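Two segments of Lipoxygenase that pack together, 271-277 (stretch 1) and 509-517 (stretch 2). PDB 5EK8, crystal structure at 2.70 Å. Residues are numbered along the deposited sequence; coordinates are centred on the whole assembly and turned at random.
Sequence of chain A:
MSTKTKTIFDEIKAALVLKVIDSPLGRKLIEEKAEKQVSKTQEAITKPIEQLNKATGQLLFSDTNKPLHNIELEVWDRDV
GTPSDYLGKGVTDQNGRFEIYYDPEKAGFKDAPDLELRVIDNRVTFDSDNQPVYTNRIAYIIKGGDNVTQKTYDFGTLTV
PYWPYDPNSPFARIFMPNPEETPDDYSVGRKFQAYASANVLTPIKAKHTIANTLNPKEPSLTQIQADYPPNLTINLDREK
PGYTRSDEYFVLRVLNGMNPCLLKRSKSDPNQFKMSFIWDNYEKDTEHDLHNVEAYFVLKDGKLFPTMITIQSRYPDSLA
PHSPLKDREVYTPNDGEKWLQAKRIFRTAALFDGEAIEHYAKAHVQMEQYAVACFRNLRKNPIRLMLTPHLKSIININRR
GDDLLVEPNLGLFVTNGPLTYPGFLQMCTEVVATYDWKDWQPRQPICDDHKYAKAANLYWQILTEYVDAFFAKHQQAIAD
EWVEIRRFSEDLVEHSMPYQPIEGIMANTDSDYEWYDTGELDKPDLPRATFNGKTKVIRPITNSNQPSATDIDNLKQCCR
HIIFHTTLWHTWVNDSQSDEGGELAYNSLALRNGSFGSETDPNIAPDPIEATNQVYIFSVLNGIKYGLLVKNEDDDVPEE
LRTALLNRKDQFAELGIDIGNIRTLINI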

ATOM      1  N   ASN A 271     -28.524  -0.261 -21.240  1.00 62.12           N
ATOM      2  CA  ASN A 271     -28.337   1.156 -20.940  1.00 59.87           C
ATOM      3  C   ASN A 271     -28.576   1.440 -19.464  1.00 60.50           C
ATOM      4  O   ASN A 271     -28.372   2.559 -18.992  1.00 60.63           O
ATOM      5  N   GLN A 272     -29.011   0.414 -18.739  1.00 55.79           N
ATOM      6  CA  GLN A 272     -29.241   0.531 -17.303  1.00 49.72           C
ATOM      7  C   GLN A 272     -28.021   0.069 -16.522  1.00 45.38           C
ATOM      8  O   GLN A 272     -27.407  -0.942 -16.853  1.00 44.38           O
ATOM      9  N   PHE A 273     -27.671   0.832 -15.492  1.00 45.82           N
ATOM     10  CA  PHE A 273     -26.497   0.565 -14.673  1.00 44.97           C
ATOM     11  C   PHE A 273     -26.862   0.701 -13.207  1.00 48.08           C
ATOM     12  O   PHE A 273     -27.900   1.271 -12.873  1.00 53.40           O
ATOM     13  N   LYS A 274     -26.009   0.178 -12.336  1.00 44.27           N
ATOM     14  CA  LYS A 274     -26.210   0.317 -10.903  1.00 41.36           C
ATOM     15  C   LYS A 274     -24.946   0.008 -10.120  1.00 37.06           C
ATOM     16  O   LYS A 274     -24.014  -0.613 -10.636  1.00 34.38           O
ATOM     17  N   MET A 275     -24.920   0.468  -8.873  1.00 35.40           N
ATOM     18  CA  MET A 275     -23.848   0.140  -7.947  1.00 39.37           C
ATOM     19  C   MET A 275     -24.435  -0.180  -6.572  1.00 44.64           C
ATOM     20  O   MET A 275     -25.294   0.544  -6.061  1.00 48.88           O
ATOM     21  N   SER A 276     -23.976  -1.282  -5.991  1.00 47.86           N
ATOM     22  CA  SER A 276     -24.560  -1.797  -4.765  1.00 48.64           C
ATOM     23  C   SER A 276     -23.564  -1.792  -3.623  1.00 48.35           C
ATOM     24  O   SER A 276     -22.437  -2.274  -3.757  1.00 51.19           O
ATOM     25  N   PHE A 277     -23.995  -1.255  -2.492  1.00 44.34           N
ATOM     26  CA  PHE A 277     -23.258  -1.417  -1.255  1.00 47.30           C
ATOM     27  C   PHE A 277     -24.178  -2.026  -0.204  1.00 49.32           C
ATOM     28  O   PHE A 277     -25.096  -1.367   0.291  1.00 53.17           O
ATOM     29  N   THR A 509     -25.339 -10.162  -6.089  1.00 64.93           N
ATOM     30  CA  THR A 509     -26.445 -11.043  -5.738  1.00 66.15           C
ATOM     31  C   THR A 509     -27.567 -10.901  -6.758  1.00 67.55           C
ATOM     32  O   THR A 509     -28.524 -11.675  -6.767  1.00 73.74           O
ATOM     33  N   ASP A 510     -27.440  -9.903  -7.626  1.00 66.87           N
ATOM     34  CA  ASP A 510     -28.470  -9.617  -8.613  1.00 69.65           C
ATOM     35  C   ASP A 510     -28.444 -10.576  -9.800  1.00 70.67           C
ATOM     36  O   ASP A 510     -27.384 -10.900 -10.336  1.00 70.46           O
ATOM     37  N   SER A 511     -29.627 -11.024 -10.201  1.00 72.54           N
ATOM     38  CA  SER A 511     -29.770 -11.920 -11.339  1.00 73.68           C
ATOM     39  C   SER A 511     -29.825 -11.118 -12.634  1.00 71.80           C
ATOM     40  O   SER A 511     -29.351 -11.566 -13.682  1.00 65.71           O
ATOM     41  N   ASP A 512     -30.392  -9.917 -12.539  1.00 72.85           N
ATOM     42  CA  ASP A 512     -30.595  -9.047 -13.693  1.00 69.81           C
ATOM     43  C   ASP A 512     -29.300  -8.343 -14.090  1.00 60.31           C
ATOM     44  O   ASP A 512     -29.064  -8.068 -15.267  1.00 58.34           O
ATOM     45  N   TYR A 513     -28.456  -8.061 -13.107  1.00 58.29           N
ATOM     46  CA  TYR A 513     -27.265  -7.261 -13.356  1.00 57.32           C
ATOM     47  C   TYR A 513     -25.982  -8.075 -13.288  1.00 58.44           C
ATOM     48  O   TYR A 513     -25.859  -8.996 -12.483  1.00 62.10           O
ATOM     49  N   GLU A 514     -25.026  -7.718 -14.140  1.00 55.66           N
ATOM     50  CA  GLU A 514     -23.702  -8.321 -14.109  1.00 55.86           C
ATOM     51  C   GLU A 514     -22.652  -7.219 -14.120  1.00 56.58           C
ATOM     52  O   GLU A 514     -22.933  -6.118 -14.559  1.00 58.79           O
ATOM     53  N   TRP A 515     -21.450  -7.501 -13.634  1.00 54.15           N
ATOM     54  CA  TRP A 515     -20.376  -6.520 -13.735  1.00 52.82           C
ATOM     55  C   TRP A 515     -20.136  -6.184 -15.207  1.00 51.85           C
ATOM     56  O   TRP A 515     -19.949  -7.080 -16.029  1.00 59.83           O
ATOM     57  N   TYR A 516     -20.158  -4.900 -15.539  1.00 45.64           N
ATOM     58  CA  TYR A 516     -20.085  -4.479 -16.933  1.00 47.64           C
ATOM     59  C   TYR A 516     -18.739  -4.833 -17.557  1.00 48.14           C
ATOM     60  O   TYR A 516     -18.632  -4.979 -18.772  1.00 50.16           O
ATOM     61  N   ASP A 517     -17.714  -4.953 -16.719  1.00 49.85           N
ATOM     62  CA  ASP A 517     -16.372  -5.313 -17.170  1.00 53.14           C
ATOM     63  C   ASP A 517     -15.774  -6.304 -16.178  1.00 52.09           C
ATOM     64  O   ASP A 517     -15.876  -6.107 -14.969  1.00 56.15           O
TER

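Packing of strand 272-277 against stretch 2 of the lipoxygenase, whose own strand, 513-515, runs at 73° to it. The two axes come no closer than 8.3 Å, and no backbone hydrogen bond links the stretches, so side chains fill the gap and bury 348 Å² in all. Along the first strand, Gln272, Lys274 and Ser276 direct their CA-to-CB bonds toward stretch 2, whereas Phe273 and Met275 direct theirs away and come nearer only at their ends.

Lys274 is the centre of the contact. Its chi1 is p (72°), followed by t, m and t; the m turn at chi3 bends an otherwise extended chain, which passes over one face of the Tyr513 ring before reaching Asp510. Lys274 CG lies 3.5 Å from Tyr513 CD1, and Lys274 CD sits almost on the ring normal in a CH-pi contact. The ammonium group travels beyond the ring, and its cation-pi attraction to Tyr513 is at most weak. Its firm partner is Asp510: Lys274 NZ donates a hydrogen bond to Asp510 OD1 at 2.8 Å, within a salt bridge. Asp510, chi1 m (-69°), points toward the strand and meets the lysine through OD1, while Asp510 OD2 stays 4.0 Å from Lys274 NZ. Ser276 OG, with chi1 m (-54°), stands 4.0 Å from Asp510 OD1, a close approach without a hydrogen bond; the hydroxyl is satisfied elsewhere in the structure.

Tyr513 contributes the largest covered area, 91 Å². With chi1 m (-77°) and chi2 -98°, its ring reaches toward the first strand and offers a face to the lysine methylenes. Its far end extends to Gln272, where Tyr513 OH is 3.7 Å from Gln272 CB, while Tyr513 CE1 lies 3.8 Å from the backbone atom Phe273 C. The ring thus spans the start of the strand as well as the aliphatic part of Lys274.

The two residues pointing away still make apolar contacts. Phe273, chi1 m (-73°), brings CE1 to 4.2 Å from Tyr516 CB. Tyr516 has chi1 p (89°); its CB points toward the strand, but the end of its side chain leads away, so it meets the phenylalanine through its base. Met275 takes t, p, m (-174°, 82°, -85°), a folded course that returns its terminal methyl to stretch 2. There Met275 CE lies 3.5 Å from Trp515 CZ3, at the edge of the indole and near its plane. Trp515, chi1 m (-58°) and chi2 105°, likewise starts away from the strand, and its six-membered ring closes the distance.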

ATOM      1  CB  ASN A 271     -29.263   2.022 -21.792  1.00 57.09           C
ATOM      2  CG  ASN A 271     -28.793   2.136 -23.230  1.00 55.84           C
ATOM      3  OD1 ASN A 271     -27.592   2.181 -23.506  1.00 55.06           O
ATOM      4  ND2 ASN A 271     -29.744   2.184 -24.157  1.00 54.46           N
ATOM      5  CB  GLN A 272     -30.474  -0.270 -16.883  1.00 53.30           C
ATOM      6  CG  GLN A 272     -31.784   0.412 -17.218  1.00 57.04           C
ATOM      7  CD  GLN A 272     -32.016   1.654 -16.383  1.00 60.99           C
ATOM      8  OE1 GLN A 272     -31.594   1.728 -15.227  1.00 63.30           O
ATOM      9  NE2 GLN A 272     -32.682   2.645 -16.969  1.00 61.56           N
ATOM     10  CB  PHE A 273     -25.349   1.521 -15.015  1.00 42.74           C
ATOM     11  CG  PHE A 273     -24.684   1.236 -16.332  1.00 44.83           C
ATOM     12  CD1 PHE A 273     -23.480   0.555 -16.379  1.00 44.39           C
ATOM     13  CD2 PHE A 273     -25.254   1.659 -17.521  1.00 48.99           C
ATOM     14  CE1 PHE A 273     -22.859   0.299 -17.587  1.00 45.89           C
ATOM     15  CE2 PHE A 273     -24.639   1.401 -18.734  1.00 48.00           C
ATOM     16  CZ  PHE A 273     -23.440   0.721 -18.766  1.00 46.20           C
ATOM     17  CB  LYS A 274     -27.340  -0.591 -10.418  1.00 47.13           C
ATOM     18  CG  LYS A 274     -26.988  -2.065 -10.412  1.00 50.27           C
ATOM     19  CD  LYS A 274     -28.072  -2.893  -9.745  1.00 50.68           C
ATOM     20  CE  LYS A 274     -28.224  -2.541  -8.281  1.00 52.82           C
ATOM     21  NZ  LYS A 274     -29.122  -3.513  -7.587  1.00 58.37           N
ATOM     22  CB  MET A 275     -22.834   1.280  -7.855  1.00 35.11           C
ATOM     23  CG  MET A 275     -21.599   0.963  -7.008  1.00 36.72           C
ATOM     24  SD  MET A 275     -20.305   0.026  -7.853  1.00 50.21           S
ATOM     25  CE  MET A 275     -20.863  -1.667  -7.650  1.00 86.11           C
ATOM     26  CB  SER A 276     -25.081  -3.222  -4.976  1.00 47.43           C
ATOM     27  OG  SER A 276     -25.982  -3.297  -6.067  1.00 51.08           O
ATOM     28  CB  PHE A 277     -22.681  -0.084  -0.785  1.00 47.49           C
ATOM     29  CG  PHE A 277     -21.648   0.484  -1.718  1.00 45.68           C
ATOM     30  CD1 PHE A 277     -20.465  -0.200  -1.960  1.00 42.10           C
ATOM     31  CD2 PHE A 277     -21.857   1.703  -2.350  1.00 41.97           C
ATOM     32  CE1 PHE A 277     -19.516   0.312  -2.818  1.00 42.16           C
ATOM     33  CE2 PHE A 277     -20.910   2.223  -3.209  1.00 38.82           C
ATOM     34  CZ  PHE A 277     -19.736   1.529  -3.442  1.00 40.93           C
ATOM     35  CB  THR A 509     -26.990 -10.734  -4.329  1.00 69.03           C
ATOM     36  OG1 THR A 509     -25.899 -10.570  -3.415  1.00 71.31           O
ATOM     37  CG2 THR A 509     -27.894 -11.857  -3.835  1.00 71.18           C
ATOM     38  CB  ASP A 510     -28.333  -8.179  -9.108  1.00 71.90           C
ATOM     39  CG  ASP A 510     -28.680  -7.163  -8.040  1.00 74.77           C
ATOM     40  OD1 ASP A 510     -28.100  -6.053  -8.058  1.00 74.40           O
ATOM     41  OD2 ASP A 510     -29.533  -7.480  -7.182  1.00 76.93           O
ATOM     42  CB  SER A 511     -31.029 -12.776 -11.189  1.00 76.47           C
ATOM     43  OG  SER A 511     -31.149 -13.282  -9.870  1.00 78.43           O
ATOM     44  CB  ASP A 512     -31.692  -8.017 -13.388  1.00 78.12           C
ATOM     45  CG  ASP A 512     -32.299  -7.404 -14.647  1.00 87.20           C
ATOM     46  OD1 ASP A 512     -31.656  -7.444 -15.719  1.00 88.80           O
ATOM     47  OD2 ASP A 512     -33.432  -6.878 -14.561  1.00 89.87           O
ATOM     48  CB  TYR A 513     -27.187  -6.107 -12.357  1.00 49.92           C
ATOM     49  CG  TYR A 513     -28.118  -4.959 -12.657  1.00 48.49           C
ATOM     50  CD1 TYR A 513     -27.655  -3.828 -13.321  1.00 52.77           C
ATOM     51  CD2 TYR A 513     -29.453  -4.995 -12.274  1.00 46.21           C
ATOM     52  CE1 TYR A 513     -28.489  -2.764 -13.597  1.00 51.73           C
ATOM     53  CE2 TYR A 513     -30.302  -3.928 -12.548  1.00 51.38           C
ATOM     54  CZ  TYR A 513     -29.809  -2.815 -13.210  1.00 53.95           C
ATOM     55  OH  TYR A 513     -30.627  -1.746 -13.496  1.00 58.85           O
ATOM     56  CB  GLU A 514     -23.503  -9.260 -15.299  1.00 56.38           C
ATOM     57  CG  GLU A 514     -22.563 -10.408 -15.001  0.61 58.55           C
ATOM     58  CD  GLU A 514     -22.987 -11.183 -13.765  1.00 57.73           C
ATOM     59  OE1 GLU A 514     -24.007 -11.907 -13.841  1.00 59.58           O
ATOM     60  OE2 GLU A 514     -22.309 -11.051 -12.720  1.00 55.52           O
ATOM     61  CB  TRP A 515     -19.099  -7.040 -13.080  1.00 53.42           C
ATOM     62  CG  TRP A 515     -19.266  -7.407 -11.632  1.00 54.51           C
ATOM     63  CD1 TRP A 515     -19.335  -8.664 -11.110  1.00 54.09           C
ATOM     64  CD2 TRP A 515     -19.387  -6.506 -10.522  1.00 55.76           C
ATOM     65  NE1 TRP A 515     -19.487  -8.605  -9.746  1.00 52.44           N
ATOM     66  CE2 TRP A 515     -19.528  -7.292  -9.360  1.00 54.87           C
ATOM     67  CE3 TRP A 515     -19.391  -5.114 -10.398  1.00 53.88           C
ATOM     68  CZ2 TRP A 515     -19.664  -6.733  -8.092  1.00 57.11           C
ATOM     69  CZ3 TRP A 515     -19.531  -4.562  -9.137  1.00 52.25           C
ATOM     70  CH2 TRP A 515     -19.663  -5.369  -8.002  1.00 54.08           C
ATOM     71  CB  TYR A 516     -20.342  -2.972 -17.048  1.00 49.66           C
ATOM     72  CG  TYR A 516     -19.097  -2.115 -16.936  1.00 47.95           C
ATOM     73  CD1 TYR A 516     -18.462  -1.628 -18.069  1.00 49.30           C
ATOM     74  CD2 TYR A 516     -18.555  -1.800 -15.698  1.00 46.88           C
ATOM     75  CE1 TYR A 516     -17.322  -0.851 -17.972  1.00 51.32           C
ATOM     76  CE2 TYR A 516     -17.417  -1.024 -15.592  1.00 48.30           C
ATOM     77  CZ  TYR A 516     -16.806  -0.551 -16.732  1.00 49.25           C
ATOM     78  OH  TYR A 516     -15.672   0.221 -16.636  1.00 47.92           O
ATOM     79  CB  ASP A 517     -15.489  -4.064 -17.297  1.00 54.49           C
ATOM     80  CG  ASP A 517     -14.205  -4.325 -18.069  1.00 54.44           C
ATOM     81  OD1 ASP A 517     -13.233  -4.831 -17.465  1.00 52.61           O
ATOM     82  OD2 ASP A 517     -14.165  -4.011 -19.278  1.00 56.17           O
TER